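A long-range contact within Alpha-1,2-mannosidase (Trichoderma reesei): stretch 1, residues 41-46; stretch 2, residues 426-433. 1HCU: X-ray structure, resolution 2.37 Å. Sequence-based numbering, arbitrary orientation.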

ATOM      1  N   HIS A  41       3.907  10.048 -18.233  1.00 20.83           N
ATOM      2  CA  HIS A  41       4.797  11.113 -17.796  1.00 21.24           C
ATOM      3  C   HIS A  41       4.056  12.347 -18.280  1.00 21.29           C
ATOM      4  O   HIS A  41       4.187  12.758 -19.434  1.00 22.03           O
ATOM      5  N   PRO A  42       3.241  12.937 -17.393  1.00 20.83           N
ATOM      6  CA  PRO A  42       2.397  14.123 -17.591  1.00 21.41           C
ATOM      7  C   PRO A  42       3.006  15.377 -18.224  1.00 22.02           C
ATOM      8  O   PRO A  42       2.295  16.138 -18.880  1.00 21.80           O
ATOM      9  N   VAL A  43       4.302  15.604 -18.039  1.00 23.11           N
ATOM     10  CA  VAL A  43       4.921  16.791 -18.620  1.00 24.82           C
ATOM     11  C   VAL A  43       5.392  16.533 -20.047  1.00 26.80           C
ATOM     12  O   VAL A  43       4.942  17.183 -20.996  1.00 27.66           O
ATOM     13  N   SER A  44       6.301  15.578 -20.198  1.00 26.39           N
ATOM     14  CA  SER A  44       6.821  15.234 -21.511  1.00 25.32           C
ATOM     15  C   SER A  44       5.739  14.525 -22.334  1.00 24.77           C
ATOM     16  O   SER A  44       5.850  14.402 -23.552  1.00 24.00           O
ATOM     17  N   ASN A  45       4.686  14.076 -21.655  1.00 24.84           N
ATOM     18  CA  ASN A  45       3.591  13.346 -22.290  1.00 23.66           C
ATOM     19  C   ASN A  45       4.091  12.029 -22.889  1.00 23.87           C
ATOM     20  O   ASN A  45       3.556  11.540 -23.877  1.00 24.11           O
ATOM     21  N   SER A  46       5.133  11.464 -22.286  1.00 25.13           N
ATOM     22  CA  SER A  46       5.679  10.189 -22.740  1.00 24.67           C
ATOM     23  C   SER A  46       5.232   9.106 -21.758  1.00 23.47           C
ATOM     24  O   SER A  46       4.331   9.324 -20.950  1.00 22.88           O
ATOM     25  N   ARG A 426      -0.058  19.239  -9.537  1.00 17.25           N
ATOM     26  CA  ARG A 426      -0.745  19.499 -10.794  1.00 17.42           C
ATOM     27  C   ARG A 426       0.391  19.803 -11.777  1.00 18.10           C
ATOM     28  O   ARG A 426       1.190  20.704 -11.538  1.00 18.09           O
ATOM     29  N   ALA A 427       0.493  19.036 -12.857  1.00 18.64           N
ATOM     30  CA  ALA A 427       1.557  19.252 -13.840  1.00 18.31           C
ATOM     31  C   ALA A 427       1.190  18.743 -15.230  1.00 18.76           C
ATOM     32  O   ALA A 427       0.587  17.680 -15.377  1.00 20.96           O
ATOM     33  N   GLY A 428       1.567  19.504 -16.252  1.00 19.44           N
ATOM     34  CA  GLY A 428       1.274  19.108 -17.622  1.00 18.16           C
ATOM     35  C   GLY A 428      -0.155  18.662 -17.840  1.00 16.78           C
ATOM     36  O   GLY A 428      -1.077  19.412 -17.557  1.00 19.45           O
ATOM     37  N   SER A 429      -0.341  17.442 -18.329  1.00 15.82           N
ATOM     38  CA  SER A 429      -1.677  16.920 -18.598  1.00 17.27           C
ATOM     39  C   SER A 429      -2.432  16.406 -17.367  1.00 17.83           C
ATOM     40  O   SER A 429      -3.653  16.248 -17.415  1.00 15.75           O
ATOM     41  N   ALA A 430      -1.716  16.136 -16.276  1.00 17.66           N
ATOM     42  CA  ALA A 430      -2.362  15.632 -15.063  1.00 17.77           C
ATOM     43  C   ALA A 430      -1.626  15.992 -13.772  1.00 16.70           C
ATOM     44  O   ALA A 430      -1.579  17.155 -13.377  1.00 16.18           O
ATOM     45  N   TYR A 431      -1.064  14.979 -13.114  1.00 15.85           N
ATOM     46  CA  TYR A 431      -0.335  15.177 -11.863  1.00 15.13           C
ATOM     47  C   TYR A 431       0.986  14.422 -11.907  1.00 14.71           C
ATOM     48  O   TYR A 431       1.118  13.402 -12.585  1.00 16.04           O
ATOM     49  N   SER A 432       1.963  14.914 -11.168  1.00 13.67           N
ATOM     50  CA  SER A 432       3.270  14.294 -11.188  1.00 15.51           C
ATOM     51  C   SER A 432       4.008  14.376  -9.863  1.00 14.91           C
ATOM     52  O   SER A 432       3.660  15.164  -8.984  1.00 14.40           O
ATOM     53  N   SER A 433       5.033  13.542  -9.741  1.00 15.83           N
ATOM     54  CA  SER A 433       5.880  13.512  -8.563  1.00 17.41           C
ATOM     55  C   SER A 433       6.583  14.859  -8.530  1.00 17.39           C
ATOM     56  O   SER A 433       6.839  15.454  -9.579  1.00 17.69           O
TER

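Which side chain fills the space between the stretches? Pro42 does: its CA-to-CB bond points toward the other stretch, its ring is C-gamma endo, and the residue as a whole has the largest covered area. Pro42 CG lies 3.3 Å from Tyr431 O and 3.4 Å from Ser432 CB, while Pro42 CB sits 3.6 Å from Ala427 O. Beside it, Val43 (t) adds a looser apolar contact, Val43 CG2 to Ala427 CB at 4.3 Å.

What satisfies the carbonyl of Pro42? Ser429 N donates to Pro42 O at 3.0 Å, nearly straight at 166°, and Gly428 CA adds a CA-H...O contact to Pro42 O at 3.4 Å. Glycine suits this site: the phi of Gly428 is positive, and an ideal CB on Gly428 would clash with Pro42 O at 2.0 Å.

How do the polar side chains meet? Asn45 (m) starts sideways, but its amide reaches across, so that Asn45 ND2 donates to Ser429 OG at 2.7 Å and 170°. Ser429 is also m.

What holds the turn that presents these groups? Ala427 and Ala430 close a type II' turn with paired backbone bonds, Ala427 N to Ala430 O at 2.8 Å and Ala430 N to Ala427 O at 2.9 Å. Arg426 makes no cross-contact; Arg426 NE donates to Ala430 O at 2.9 Å, and Arg426 NH2 very closely to Gly428 O at 2.5 Å.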

ATOM      1  CB  HIS A  41       6.166  10.976 -18.456  1.00 21.15           C
ATOM      2  CG  HIS A  41       6.913   9.751 -18.031  1.00 21.75           C
ATOM      3  ND1 HIS A  41       8.164   9.435 -18.512  1.00 22.77           N
ATOM      4  CD2 HIS A  41       6.585   8.763 -17.166  1.00 22.54           C
ATOM      5  CE1 HIS A  41       8.577   8.307 -17.964  1.00 20.30           C
ATOM      6  NE2 HIS A  41       7.637   7.879 -17.142  1.00 21.66           N
ATOM      7  CB  PRO A  42       1.830  14.379 -16.191  1.00 19.33           C
ATOM      8  CG  PRO A  42       2.915  13.886 -15.299  1.00 19.96           C
ATOM      9  CD  PRO A  42       3.325  12.597 -15.961  1.00 19.35           C
ATOM     10  CB  VAL A  43       6.124  17.272 -17.796  1.00 25.10           C
ATOM     11  CG1 VAL A  43       6.619  18.607 -18.353  1.00 25.77           C
ATOM     12  CG2 VAL A  43       5.734  17.413 -16.332  1.00 24.87           C
ATOM     13  CB  SER A  44       8.035  14.318 -21.353  1.00 26.10           C
ATOM     14  OG  SER A  44       7.690  13.157 -20.618  1.00 23.32           O
ATOM     15  CB  ASN A  45       2.906  14.203 -23.364  1.00 22.43           C
ATOM     16  CG  ASN A  45       1.816  15.107 -22.792  1.00 21.29           C
ATOM     17  OD1 ASN A  45       1.456  16.119 -23.394  1.00 21.36           O
ATOM     18  ND2 ASN A  45       1.275  14.734 -21.638  1.00 19.91           N
ATOM     19  CB  SER A  46       7.209  10.232 -22.816  1.00 23.61           C
ATOM     20  OG  SER A  46       7.786  10.409 -21.536  1.00 26.12           O
ATOM     21  CB  ARG A 426      -1.656  20.722 -10.620  1.00 18.54           C
ATOM     22  CG  ARG A 426      -2.378  21.245 -11.859  1.00 18.70           C
ATOM     23  CD  ARG A 426      -3.518  20.355 -12.312  1.00 19.34           C
ATOM     24  NE  ARG A 426      -3.134  19.556 -13.467  1.00 24.64           N
ATOM     25  CZ  ARG A 426      -3.054  20.011 -14.714  1.00 23.15           C
ATOM     26  NH1 ARG A 426      -3.342  21.274 -14.995  1.00 23.90           N
ATOM     27  NH2 ARG A 426      -2.653  19.200 -15.681  1.00 26.78           N
ATOM     28  CB  ALA A 427       2.844  18.575 -13.373  1.00 17.64           C
ATOM     29  CB  SER A 429      -1.606  15.792 -19.633  1.00 17.81           C
ATOM     30  OG  SER A 429      -0.850  16.184 -20.765  1.00 21.96           O
ATOM     31  CB  ALA A 430      -2.537  14.118 -15.161  1.00 17.48           C
ATOM     32  CB  TYR A 431      -1.181  14.716 -10.662  1.00 14.81           C
ATOM     33  CG  TYR A 431      -2.521  15.418 -10.560  1.00 13.85           C
ATOM     34  CD1 TYR A 431      -3.619  14.975 -11.298  1.00 13.96           C
ATOM     35  CD2 TYR A 431      -2.670  16.573  -9.787  1.00 14.69           C
ATOM     36  CE1 TYR A 431      -4.832  15.667 -11.275  1.00 14.84           C
ATOM     37  CE2 TYR A 431      -3.879  17.278  -9.757  1.00 15.71           C
ATOM     38  CZ  TYR A 431      -4.954  16.820 -10.508  1.00 16.60           C
ATOM     39  OH  TYR A 431      -6.138  17.534 -10.527  1.00 17.04           O
ATOM     40  CB  SER A 432       4.120  14.960 -12.279  1.00 15.49           C
ATOM     41  OG  SER A 432       5.479  14.579 -12.189  1.00 19.35           O
ATOM     42  CB  SER A 433       6.934  12.411  -8.693  1.00 18.62           C
ATOM     43  OG  SER A 433       6.349  11.171  -9.038  1.00 22.27           O
TER